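Long-range contacts in dihydropteroate synthase (Xanthomonas albilineans, PDB 6OFW), which probably catalyses the condensation of para-aminobenzoate with 6-hydroxymethyl-7,8-dihydropterin diphosphate to give 7,8-dihydropteroate, the precursor of folates: residues 20-25 against 260-265; 221-226 against 247-252; 139-144 against 185-190; 97-102 against 118-123. All coordinates share one frame; numbering follows the deposited sequence.

Contact 1: 20-25 against 260-265. With 22D (4-{[(2-amino-4-oxo-3,4-dihydropteridin-6-yl)methyl]amino}benzoic acid), chain E; SO4 (sulfate ion), chain F.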
# COMPACT_ATOMS: atom_id res chain seq x y z
N PRO B 20 -1.18 3.48 -14.50
CA PRO B 20 -0.74 4.59 -13.63
C PRO B 20 0.78 4.71 -13.58
O PRO B 20 1.50 3.72 -13.45
CB PRO B 20 -1.36 4.23 -12.27
CG PRO B 20 -2.54 3.35 -12.63
CD PRO B 20 -2.02 2.52 -13.76
N ARG B 21 1.26 5.92 -13.77
CA ARG B 21 2.68 6.23 -13.82
C ARG B 21 3.12 6.99 -12.59
O ARG B 21 2.31 7.61 -11.92
CB ARG B 21 3.00 7.00 -15.12
CG ARG B 21 2.65 6.22 -16.40
CD ARG B 21 3.59 5.06 -16.62
NE ARG B 21 3.24 4.26 -17.79
CZ ARG B 21 4.04 3.35 -18.35
NH1 ARG B 21 5.24 3.13 -17.84
NH2 ARG B 21 3.64 2.68 -19.42
N VAL B 22 4.41 6.93 -12.29
CA VAL B 22 4.99 7.54 -11.07
C VAL B 22 5.84 8.78 -11.38
O VAL B 22 6.81 8.69 -12.12
CB VAL B 22 5.74 6.51 -10.21
CG1 VAL B 22 6.38 7.11 -8.98
CG2 VAL B 22 4.82 5.38 -9.82
N MET B 23 5.45 9.90 -10.76
CA MET B 23 6.15 11.19 -10.86
C MET B 23 6.99 11.37 -9.59
O MET B 23 6.41 11.55 -8.55
CB MET B 23 5.17 12.33 -11.08
CG MET B 23 5.69 13.72 -10.93
SD MET B 23 4.36 14.96 -10.96
CE MET B 23 4.47 15.54 -12.64
N GLY B 24 8.29 11.21 -9.70
CA GLY B 24 9.25 11.35 -8.59
C GLY B 24 9.45 12.79 -8.20
O GLY B 24 9.74 13.58 -9.04
N ILE B 25 9.31 13.09 -6.92
CA ILE B 25 9.48 14.45 -6.40
C ILE B 25 10.94 14.82 -6.25
O ILE B 25 11.64 14.20 -5.46
CB ILE B 25 8.71 14.63 -5.05
CG1 ILE B 25 7.19 14.50 -5.27
CG2 ILE B 25 9.06 16.00 -4.41
CD1 ILE B 25 6.34 14.29 -3.99
N LEU B 260 0.99 9.67 -10.36
CA LEU B 260 1.11 9.75 -8.90
C LEU B 260 2.37 10.46 -8.50
O LEU B 260 3.45 10.03 -8.86
CB LEU B 260 1.05 8.32 -8.28
CG LEU B 260 -0.22 7.53 -8.66
CD1 LEU B 260 0.01 6.06 -8.58
CD2 LEU B 260 -1.43 7.98 -7.84
N ARG B 261 2.23 11.58 -7.77
CA ARG B 261 3.37 12.43 -7.38
C ARG B 261 3.86 12.01 -6.00
O ARG B 261 3.20 12.31 -5.00
CB ARG B 261 2.96 13.92 -7.44
CG ARG B 261 4.13 14.85 -7.24
CD ARG B 261 3.76 16.32 -7.38
NE ARG B 261 4.93 17.16 -7.10
CZ ARG B 261 5.34 17.52 -5.88
NH1 ARG B 261 4.65 17.16 -4.80
NH2 ARG B 261 6.43 18.26 -5.73
N VAL B 262 4.99 11.29 -5.97
CA VAL B 262 5.46 10.66 -4.73
C VAL B 262 6.94 10.91 -4.38
O VAL B 262 7.76 11.12 -5.26
CB VAL B 262 5.16 9.12 -4.76
CG1 VAL B 262 3.74 8.82 -5.27
CG2 VAL B 262 6.17 8.35 -5.60
N HIS B 263 7.27 10.83 -3.08
CA HIS B 263 8.65 10.87 -2.60
C HIS B 263 9.20 9.43 -2.66
O HIS B 263 10.36 9.21 -3.02
CB HIS B 263 8.71 11.33 -1.13
CG HIS B 263 8.27 12.74 -0.93
ND1 HIS B 263 7.00 13.04 -0.48
CD2 HIS B 263 8.96 13.90 -1.09
CE1 HIS B 263 6.95 14.36 -0.41
NE2 HIS B 263 8.11 14.91 -0.75
N ASP B 264 8.34 8.45 -2.30
CA ASP B 264 8.70 7.04 -2.14
C ASP B 264 8.43 6.25 -3.39
O ASP B 264 7.45 5.50 -3.51
CB ASP B 264 8.04 6.46 -0.89
CG ASP B 264 8.31 7.36 0.30
OD1 ASP B 264 9.42 7.27 0.88
OD2 ASP B 264 7.44 8.18 0.63
N VAL B 265 9.33 6.44 -4.34
CA VAL B 265 9.19 5.87 -5.67
C VAL B 265 9.23 4.34 -5.67
O VAL B 265 8.29 3.74 -6.19
CB VAL B 265 10.19 6.48 -6.69
CG1 VAL B 265 10.13 5.75 -8.03
CG2 VAL B 265 9.92 7.98 -6.88
C7 22D E . 3.80 20.62 -4.67
N8 22D E . 3.43 20.41 -6.06
C8A 22D E . 2.38 19.64 -6.41
N1 22D E . 2.12 19.47 -7.74
C2 22D E . 0.99 18.82 -8.04
N2 22D E . 0.62 18.73 -9.32
N3 22D E . 0.17 18.24 -7.11
C4 22D E . 0.38 18.26 -5.75
O4 22D E . -0.39 17.67 -5.00
C4A 22D E . 1.56 19.02 -5.37
N5 22D E . 1.91 19.13 -4.03
C6 22D E . 2.91 19.86 -3.72
C9 22D E . 3.27 20.09 -2.28
N10 22D E . 2.06 20.51 -1.61
CBX 22D E . 1.77 20.31 -0.28
CAR 22D E . 0.52 20.67 0.22
CAT 22D E . 0.14 20.29 1.49
CAQ 22D E . 2.67 19.65 0.56
CAS 22D E . 2.29 19.29 1.84
CBY 22D E . 1.01 19.57 2.31
CBV 22D E . 0.54 18.96 3.57
OAJ 22D E . -0.74 19.06 3.79
OXT 22D E . 1.32 18.42 4.33
S SO4 F . 6.57 18.35 -1.55
O1 SO4 F . 7.07 18.89 -2.83
O2 SO4 F . 5.49 17.46 -1.83
O3 SO4 F . 7.64 17.67 -0.85
O4 SO4 F . 6.10 19.46 -0.74
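Residues 20-25 and 260-265 pair as the first and last strands of a TIM barrel, two parallel neighbours whose short axes cross at 31°. Val22, Met23 and Gly24 lie opposite Leu260, Arg261 and Val262. Four backbone hydrogen bonds zip them together, from Leu260 N to Arg21 O at one end to Ile25 N on Val262 O at the other. Arg261 CA adds a CH contact to Met23 O. On one face Val22 CG1 meets Val262 CG2 at 3.6 Å. On the other, Arg261 starts with CG anti to its backbone N (chi1 -172°) and runs extended past the sulfur of Met23, SD lying 3.7 Å from Arg261 CG. Its guanidinium is sandwiched: Ile25 CG1 sits over one face and the pterin atom N8 of the ligand over the other, each close to the centre. In the guanidinium plane NH1 and NH2 grip O2 (3.1 Å) and O1 (3.0 Å) of a sulfate, probably from the crystallisation liquor, which may mark a phosphate site of the diphosphate substrate; NE is salt-bridged to Asp61. His263 NE2 gives the sulfate a third bond, to O3 at 2.8 Å; ND1 is hydrogen-bonded to Ser224 OG, and Ile25 CD1 lies over the ring face in a CH-pi contact 3.6 Å from the centroid. Around this pair, Met23 packs on strand 59-63, Val22 and Val262 on helix 265-279, and Leu260 on helix 242-254.

Contact 2: 221-226 against 247-252. With 22D (4-{[(2-amino-4-oxo-3,4-dihydropteridin-6-yl)methyl]amino}benzoic acid), chain E.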
# COMPACT_ATOMS: atom_id res chain seq x y z
N ALA B 221 -2.54 12.63 -8.89
CA ALA B 221 -2.82 12.71 -7.46
C ALA B 221 -1.49 12.76 -6.71
O ALA B 221 -0.59 11.99 -7.02
CB ALA B 221 -3.60 11.48 -7.01
N GLY B 222 -1.39 13.66 -5.75
CA GLY B 222 -0.21 13.81 -4.90
C GLY B 222 -0.61 13.88 -3.44
O GLY B 222 -1.05 14.89 -3.04
N LEU B 223 -0.45 12.79 -2.70
CA LEU B 223 -0.79 12.75 -1.26
C LEU B 223 0.47 12.36 -0.49
O LEU B 223 0.35 12.10 0.66
CB LEU B 223 -1.88 11.72 -1.01
CG LEU B 223 -3.24 12.00 -1.63
CD1 LEU B 223 -3.57 10.99 -2.69
CD2 LEU B 223 -4.34 12.03 -0.60
N SER B 224 1.61 12.43 -1.16
CA SER B 224 2.88 11.97 -0.61
C SER B 224 3.27 12.65 0.71
O SER B 224 3.54 13.80 0.68
CB SER B 224 3.97 12.05 -1.61
OG SER B 224 5.05 11.32 -1.14
N ARG B 225 3.27 11.87 1.78
CA ARG B 225 3.70 12.22 3.15
C ARG B 225 3.01 13.47 3.67
O ARG B 225 3.55 14.17 4.53
CB ARG B 225 5.22 12.43 3.19
CG ARG B 225 6.05 11.25 2.69
CD ARG B 225 7.50 11.63 2.79
NE ARG B 225 8.36 10.50 2.44
CZ ARG B 225 9.67 10.53 2.56
NH1 ARG B 225 10.28 11.62 3.03
NH2 ARG B 225 10.40 9.48 2.23
N LYS B 226 1.83 13.77 3.14
CA LYS B 226 1.09 14.97 3.46
C LYS B 226 0.45 14.90 4.84
O LYS B 226 0.25 13.81 5.39
CB LYS B 226 0.09 15.30 2.32
CG LYS B 226 0.81 15.92 1.11
CD LYS B 226 -0.12 16.44 0.03
CE LYS B 226 0.70 17.07 -1.07
NZ LYS B 226 -0.13 17.50 -2.23
N ALA B 247 -0.42 3.51 0.30
CA ALA B 247 -1.82 3.08 0.27
C ALA B 247 -2.72 4.11 -0.40
O ALA B 247 -3.54 3.74 -1.24
CB ALA B 247 -2.32 2.81 1.68
N ALA B 248 -2.56 5.41 -0.07
CA ALA B 248 -3.36 6.50 -0.67
C ALA B 248 -3.16 6.55 -2.16
O ALA B 248 -4.13 6.67 -2.91
CB ALA B 248 -2.99 7.85 -0.04
N HIS B 249 -1.91 6.41 -2.61
CA HIS B 249 -1.60 6.42 -4.03
C HIS B 249 -2.13 5.20 -4.77
O HIS B 249 -2.62 5.35 -5.90
CB HIS B 249 -0.11 6.64 -4.28
CG HIS B 249 0.30 8.03 -3.90
ND1 HIS B 249 1.27 8.27 -2.95
CD2 HIS B 249 -0.17 9.22 -4.34
CE1 HIS B 249 1.36 9.58 -2.84
NE2 HIS B 249 0.51 10.19 -3.66
N LEU B 250 -2.13 4.01 -4.13
CA LEU B 250 -2.72 2.82 -4.73
C LEU B 250 -4.21 3.02 -4.89
O LEU B 250 -4.75 2.71 -5.95
CB LEU B 250 -2.42 1.57 -3.88
CG LEU B 250 -2.99 0.24 -4.39
CD1 LEU B 250 -2.56 -0.03 -5.85
CD2 LEU B 250 -2.61 -0.92 -3.45
N LEU B 251 -4.89 3.56 -3.85
CA LEU B 251 -6.33 3.85 -3.90
C LEU B 251 -6.65 4.89 -4.98
O LEU B 251 -7.66 4.76 -5.68
CB LEU B 251 -6.86 4.34 -2.52
CG LEU B 251 -6.77 3.33 -1.36
CD1 LEU B 251 -7.09 3.99 -0.04
CD2 LEU B 251 -7.69 2.14 -1.57
N ALA B 252 -5.78 5.92 -5.12
CA ALA B 252 -5.94 6.96 -6.14
C ALA B 252 -5.86 6.31 -7.53
O ALA B 252 -6.75 6.54 -8.36
CB ALA B 252 -4.86 8.04 -5.98
C7 22D E . 3.80 20.62 -4.67
N8 22D E . 3.43 20.41 -6.06
C8A 22D E . 2.38 19.64 -6.41
N1 22D E . 2.12 19.47 -7.74
C2 22D E . 0.99 18.82 -8.04
N2 22D E . 0.62 18.73 -9.32
N3 22D E . 0.17 18.24 -7.11
C4 22D E . 0.38 18.26 -5.75
O4 22D E . -0.39 17.67 -5.00
C4A 22D E . 1.56 19.02 -5.37
N5 22D E . 1.91 19.13 -4.03
C6 22D E . 2.91 19.86 -3.72
C9 22D E . 3.27 20.09 -2.28
N10 22D E . 2.06 20.51 -1.61
CBX 22D E . 1.77 20.31 -0.28
CAR 22D E . 0.52 20.67 0.22
CAT 22D E . 0.14 20.29 1.49
CAQ 22D E . 2.67 19.65 0.56
CAS 22D E . 2.29 19.29 1.84
CBY 22D E . 1.01 19.57 2.31
CBV 22D E . 0.54 18.96 3.57
OAJ 22D E . -0.74 19.06 3.79
OXT 22D E . 1.32 18.42 4.33
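With CG anti to the carbonyl carbon (chi1 -69°), His249 sends its imidazole from helix 242-254 into the loop of residues 221-226, where NE2 receives the backbone N-H of Leu223 at 2.9 Å. The bond is nearly straight, 169° at the hydrogen, although the donor is tilted 27° out of the ring plane. As NE2 is the acceptor, it probably carries no proton itself. The edge of the ring also lies along the chain, CE1 being 3.3 Å from Ser224 N, so the loop is gripped just where the type II turn from Leu223 to Lys226 begins. Apolar contacts lie on the same interface: Ala221 CB meets Ala252 CB at 3.8 Å, and Ala248 CB meets Leu223 CB at 4.1 Å. At the end of the turn, Lys226 stretches out over the ligand. Its CE lies 3.5 Å from the aryl carbon CBX, and its NZ bonds to the pterin O4 at 2.8 Å and to N5 at 3.2 Å. The same ammonium is held by Gly222 O, which it meets from above the carbonyl plane, and by Phe193 O. The loop leads from strand 220-221 into helix 227-233; His249 wedges between it and strand 259-262, touching Leu260 and Val262, while Ala247, Ala248, Leu250 and Leu251 on the same helix pack against the second subunit.

Contact 3: 139-144 against 185-190. With 22D (4-{[(2-amino-4-oxo-3,4-dihydropteridin-6-yl)methyl]amino}benzoic acid), chain E.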
# COMPACT_ATOMS: atom_id res chain seq x y z
N VAL B 139 4.13 21.70 -24.65
CA VAL B 139 4.52 20.68 -23.66
C VAL B 139 3.25 20.37 -22.86
O VAL B 139 2.40 21.26 -22.74
CB VAL B 139 5.67 21.14 -22.69
CG1 VAL B 139 7.02 21.27 -23.39
CG2 VAL B 139 5.30 22.42 -21.93
N PRO B 140 3.11 19.16 -22.23
CA PRO B 140 1.92 18.93 -21.39
C PRO B 140 1.93 19.86 -20.17
O PRO B 140 2.99 20.32 -19.75
CB PRO B 140 2.06 17.46 -20.94
CG PRO B 140 3.09 16.87 -21.85
CD PRO B 140 4.00 17.98 -22.24
N VAL B 141 0.76 20.11 -19.61
CA VAL B 141 0.61 20.98 -18.44
C VAL B 141 -0.38 20.39 -17.46
O VAL B 141 -1.48 19.98 -17.86
CB VAL B 141 0.23 22.44 -18.81
CG1 VAL B 141 -1.05 22.52 -19.65
CG2 VAL B 141 0.11 23.34 -17.57
N VAL B 142 -0.02 20.41 -16.16
CA VAL B 142 -0.88 19.98 -15.07
C VAL B 142 -1.63 21.19 -14.54
O VAL B 142 -1.00 22.15 -14.09
CB VAL B 142 -0.10 19.31 -13.90
CG1 VAL B 142 -1.05 18.89 -12.77
CG2 VAL B 142 0.74 18.13 -14.39
N LEU B 143 -2.97 21.10 -14.54
CA LEU B 143 -3.88 22.11 -14.04
C LEU B 143 -4.38 21.66 -12.66
O LEU B 143 -5.20 20.76 -12.56
CB LEU B 143 -5.06 22.32 -15.02
CG LEU B 143 -4.72 22.69 -16.47
CD1 LEU B 143 -6.01 22.82 -17.32
CD2 LEU B 143 -3.92 23.99 -16.55
N MET B 144 -3.79 22.23 -11.60
CA MET B 144 -4.12 21.84 -10.24
C MET B 144 -5.12 22.77 -9.61
O MET B 144 -5.13 23.96 -9.93
CB MET B 144 -2.85 21.82 -9.37
CG MET B 144 -2.97 20.94 -8.12
SD MET B 144 -1.63 21.25 -6.92
CE MET B 144 -2.22 22.74 -6.18
N ARG B 185 -5.30 17.45 -25.47
CA ARG B 185 -4.45 16.27 -25.34
C ARG B 185 -3.14 16.54 -24.57
O ARG B 185 -2.43 15.58 -24.22
CB ARG B 185 -4.14 15.68 -26.71
N ARG B 186 -2.83 17.82 -24.31
CA ARG B 186 -1.63 18.22 -23.55
C ARG B 186 -1.99 18.48 -22.09
O ARG B 186 -1.11 18.79 -21.30
CB ARG B 186 -0.98 19.47 -24.17
CG ARG B 186 -0.24 19.14 -25.45
CD ARG B 186 0.52 20.32 -26.00
NE ARG B 186 1.47 19.88 -27.02
CZ ARG B 186 1.22 19.90 -28.33
NH1 ARG B 186 0.06 20.36 -28.78
NH2 ARG B 186 2.14 19.47 -29.19
N LEU B 187 -3.27 18.35 -21.74
CA LEU B 187 -3.70 18.66 -20.39
C LEU B 187 -3.73 17.49 -19.42
O LEU B 187 -4.02 16.36 -19.81
CB LEU B 187 -5.08 19.34 -20.42
CG LEU B 187 -5.21 20.63 -21.27
CD1 LEU B 187 -6.62 21.14 -21.25
CD2 LEU B 187 -4.25 21.70 -20.79
N LEU B 188 -3.50 17.81 -18.14
CA LEU B 188 -3.66 16.89 -17.02
C LEU B 188 -4.36 17.72 -15.98
O LEU B 188 -4.22 18.95 -15.98
CB LEU B 188 -2.32 16.38 -16.47
CG LEU B 188 -1.48 15.52 -17.41
CD1 LEU B 188 -0.40 16.35 -18.09
CD2 LEU B 188 -0.85 14.38 -16.65
N ILE B 189 -5.15 17.09 -15.12
CA ILE B 189 -5.82 17.81 -14.01
C ILE B 189 -5.43 17.18 -12.67
O ILE B 189 -5.04 16.04 -12.65
CB ILE B 189 -7.33 17.92 -14.22
CG1 ILE B 189 -7.98 16.54 -14.25
CG2 ILE B 189 -7.61 18.74 -15.46
CD1 ILE B 189 -9.48 16.54 -14.34
N ASP B 190 -5.58 17.92 -11.59
CA ASP B 190 -5.15 17.45 -10.27
C ASP B 190 -6.00 18.13 -9.21
O ASP B 190 -5.98 19.33 -9.17
CB ASP B 190 -3.67 17.76 -10.12
CG ASP B 190 -3.04 17.36 -8.79
OD1 ASP B 190 -3.77 17.13 -7.85
OD2 ASP B 190 -1.84 17.26 -8.78
C7 22D E . 3.80 20.62 -4.67
N8 22D E . 3.43 20.41 -6.06
C8A 22D E . 2.38 19.64 -6.41
N1 22D E . 2.12 19.47 -7.74
C2 22D E . 0.99 18.82 -8.04
N2 22D E . 0.62 18.73 -9.32
N3 22D E . 0.17 18.24 -7.11
C4 22D E . 0.38 18.26 -5.75
O4 22D E . -0.39 17.67 -5.00
C4A 22D E . 1.56 19.02 -5.37
N5 22D E . 1.91 19.13 -4.03
C6 22D E . 2.91 19.86 -3.72
C9 22D E . 3.27 20.09 -2.28
N10 22D E . 2.06 20.51 -1.61
CBX 22D E . 1.77 20.31 -0.28
CAR 22D E . 0.52 20.67 0.22
CAT 22D E . 0.14 20.29 1.49
CAQ 22D E . 2.67 19.65 0.56
CAS 22D E . 2.29 19.29 1.84
CBY 22D E . 1.01 19.57 2.31
CBV 22D E . 0.54 18.96 3.57
OAJ 22D E . -0.74 19.06 3.79
OXT 22D E . 1.32 18.42 4.33
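Asp190 leaves its strand beside Met144 and Val142 of the neighbouring strand. CB touches both Met144 CG, 3.8 Å away, and Val142 CG1. CG, anti to the backbone N (chi1 179°), comes within 3.6 Å of Met144 CG; the two side chains run alongside each other and point the same way. OD1 accepts from the backbone N of Gly192, which helps fix the rotation of the carboxylate. OD2 takes two hydrogens from the pterin, 2.8 Å from N3 and 2.9 Å from N2. Met144, bent at its last torsion, brings SD to 3.5 Å from the pterin N3, and Val142 CG1 approaches N2. Behind this polar end the parallel strands 141-144 and 187-190 are joined by backbone hydrogen bonds: Val141 N to Arg186 O, Leu188 N to Val141 O, Leu143 N to Leu188 O, and a weak one from Asp190 N to Leu143 O. On the face away from the ligand Val141 CG1 is pressed to 3.5 Å from Leu187 CD2, tighter than usual for two methyls, and Leu143 CD1 joins the same cluster; Leu187 and Ile189 extend it onto helix 162-179. On the face of Val142 and Asp190, at the start of the strands, Pro140 CB packs against Leu188 CD1, and both residues touch Leu8 of strand 7-10. One oxygen thus accepts from N3 and from the amino N2, a fork that suits the aminopyrimidinone edge, while the other oxygen is committed to the backbone, so Asp190 probably helps recognise the pterin through the donors N2 and N3.

Contact 4: 97-102 against 118-123. With 22D (4-{[(2-amino-4-oxo-3,4-dihydropteridin-6-yl)methyl]amino}benzoic acid), chain E.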
# COMPACT_ATOMS: atom_id res chain seq x y z
N PRO B 97 11.17 11.82 -18.90
CA PRO B 97 10.52 13.10 -19.04
C PRO B 97 10.73 13.92 -17.75
O PRO B 97 10.71 13.35 -16.68
CB PRO B 97 9.04 12.77 -19.19
CG PRO B 97 8.96 11.31 -19.47
CD PRO B 97 10.25 10.71 -19.01
N LEU B 98 10.85 15.24 -17.88
CA LEU B 98 11.08 16.10 -16.74
C LEU B 98 10.00 17.14 -16.64
O LEU B 98 9.65 17.79 -17.62
CB LEU B 98 12.49 16.76 -16.78
CG LEU B 98 13.72 15.85 -16.97
CD1 LEU B 98 15.00 16.67 -16.99
CD2 LEU B 98 13.85 14.81 -15.84
N SER B 99 9.42 17.26 -15.47
CA SER B 99 8.39 18.25 -15.21
C SER B 99 8.99 19.36 -14.38
O SER B 99 9.83 19.10 -13.52
CB SER B 99 7.24 17.61 -14.45
OG SER B 99 6.35 18.61 -13.98
N VAL B 100 8.55 20.59 -14.61
CA VAL B 100 8.96 21.72 -13.79
C VAL B 100 7.77 22.14 -12.95
O VAL B 100 6.68 22.41 -13.48
CB VAL B 100 9.66 22.87 -14.55
CG1 VAL B 100 8.76 23.49 -15.60
CG2 VAL B 100 10.20 23.91 -13.58
N ASP B 101 7.95 22.15 -11.65
CA ASP B 101 6.90 22.52 -10.72
C ASP B 101 7.02 24.01 -10.46
O ASP B 101 7.84 24.44 -9.63
CB ASP B 101 7.03 21.71 -9.44
CG ASP B 101 5.82 21.74 -8.51
OD1 ASP B 101 5.11 22.75 -8.49
OD2 ASP B 101 5.61 20.75 -7.80
N THR B 102 6.24 24.82 -11.21
CA THR B 102 6.28 26.28 -11.10
C THR B 102 4.98 26.90 -11.57
O THR B 102 4.29 26.30 -12.39
CB THR B 102 7.48 26.86 -11.89
OG1 THR B 102 7.63 28.25 -11.58
CG2 THR B 102 7.39 26.63 -13.41
N MET B 118 7.49 19.13 -19.33
CA MET B 118 6.13 19.28 -18.81
C MET B 118 6.13 20.40 -17.80
O MET B 118 7.14 20.62 -17.12
CB MET B 118 5.70 17.94 -18.14
CG MET B 118 4.38 17.98 -17.36
SD MET B 118 3.94 16.42 -16.53
CE MET B 118 3.79 15.37 -17.91
N ILE B 119 4.99 21.07 -17.66
CA ILE B 119 4.82 22.13 -16.66
C ILE B 119 3.79 21.66 -15.65
O ILE B 119 2.66 21.29 -16.01
CB ILE B 119 4.42 23.51 -17.29
CG1 ILE B 119 5.57 24.04 -18.18
CG2 ILE B 119 4.08 24.53 -16.18
CD1 ILE B 119 5.12 24.91 -19.28
N ASN B 120 4.20 21.65 -14.38
CA ASN B 120 3.31 21.25 -13.31
C ASN B 120 2.92 22.53 -12.58
O ASN B 120 3.73 23.08 -11.83
CB ASN B 120 4.00 20.20 -12.40
CG ASN B 120 3.18 19.84 -11.21
OD1 ASN B 120 1.98 19.95 -11.24
ND2 ASN B 120 3.83 19.48 -10.13
N ASP B 121 1.72 23.04 -12.84
CA ASP B 121 1.33 24.33 -12.28
C ASP B 121 0.27 24.29 -11.17
O ASP B 121 -0.92 24.13 -11.43
CB ASP B 121 0.88 25.27 -13.43
CG ASP B 121 0.70 26.74 -13.03
OD1 ASP B 121 0.89 27.07 -11.83
OD2 ASP B 121 0.35 27.54 -13.91
N VAL B 122 0.71 24.59 -9.93
CA VAL B 122 -0.20 24.68 -8.77
C VAL B 122 -1.29 25.75 -8.96
O VAL B 122 -2.33 25.68 -8.32
CB VAL B 122 0.52 24.87 -7.40
CG1 VAL B 122 1.39 23.67 -7.06
CG2 VAL B 122 1.33 26.18 -7.35
N GLN B 123 -1.03 26.76 -9.79
CA GLN B 123 -1.96 27.86 -10.06
C GLN B 123 -2.82 27.66 -11.31
O GLN B 123 -3.61 28.54 -11.65
CB GLN B 123 -1.19 29.19 -10.13
CG GLN B 123 -0.86 29.75 -8.74
CD GLN B 123 -2.06 30.36 -8.09
OE1 GLN B 123 -2.59 29.85 -7.09
NE2 GLN B 123 -2.54 31.48 -8.64
C7 22D E . 3.80 20.62 -4.67
N8 22D E . 3.43 20.41 -6.06
C8A 22D E . 2.38 19.64 -6.41
N1 22D E . 2.12 19.47 -7.74
C2 22D E . 0.99 18.82 -8.04
N2 22D E . 0.62 18.73 -9.32
N3 22D E . 0.17 18.24 -7.11
C4 22D E . 0.38 18.26 -5.75
O4 22D E . -0.39 17.67 -5.00
C4A 22D E . 1.56 19.02 -5.37
N5 22D E . 1.91 19.13 -4.03
C6 22D E . 2.91 19.86 -3.72
C9 22D E . 3.27 20.09 -2.28
N10 22D E . 2.06 20.51 -1.61
CBX 22D E . 1.77 20.31 -0.28
CAR 22D E . 0.52 20.67 0.22
CAT 22D E . 0.14 20.29 1.49
CAQ 22D E . 2.67 19.65 0.56
CAS 22D E . 2.29 19.29 1.84
CBY 22D E . 1.01 19.57 2.31
CBV 22D E . 0.54 18.96 3.57
OAJ 22D E . -0.74 19.06 3.79
OXT 22D E . 1.32 18.42 4.33
O HOH W 1 3.69 24.79 -9.57
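This is the beta-alpha-beta unit of strand 98-101, helix 105-114 and strand 118-121, part of the TIM barrel, and near the C-terminal ends of the two strands Asp101 and Asn120 reach side by side for the pterin. Backbone bonds tie the parallel strands: Val100 N to Met118 O, Asn120 N to Val100 O at 2.7 Å, and Thr102 N to Asn120 O, after a weak one from Met118 N to Leu98 O. On the opposite face Val100 CG1 packs on Ile119 CG1; on the face of the polar pair Ser99 OG lies 3.2 Å from Asn120 CB and bonds to Asp61. Asn120, with CG anti to its backbone N (chi1 175°), turns its amide to the ligand: OD1 accepts from N2 at 2.7 Å, nearly straight at 174°, and ND2 donates to N1 at 2.9 Å. ND2 also bonds to Asp61, which fixes the flip of the amide. Asp101 OD2 comes within 2.8 Å of the pterin N8, and its carboxylate is turned 51° from the amide plane. A water donates to Asp101 OD1 at 2.7 Å and to Asn120 O, and accepts from Val122 N, linking the carboxylate to the end of strand 118-121 and to Val122 just after it. Downstream, Asp121 OD1 closes an Asx turn on Gln123 N. The amide's acceptor and donor match the N2 and N1 groups of the pterin in turn, so Asn120 reads the amino end of the ring through complementary bonds.

All four contacts converge on the bound pteroate from different parts of one barrel. Contacts 3 and 4 are neighbours, centres 9 Å apart, sharing the seam where Val142 N meets Ile119 O at 2.8 Å, and together they take the aminopyrimidinone edge. Contacts 1 and 2, also 9 Å apart, are joined by the salt bridge between Asp264 OD1 and Arg225 NH2 at 2.8 Å and reach the ligand differently, contact 1 over the pterin face and beside the sulfate, contact 2 through the lysine at O4 and N5. Contacts 1 and 4, 13 Å apart, meet in a weak, long ion pair between Arg261 NH2 and Asp101 OD2. Contacts 2 and 3, about 19 Å between centres, do not touch; the pterin spans them.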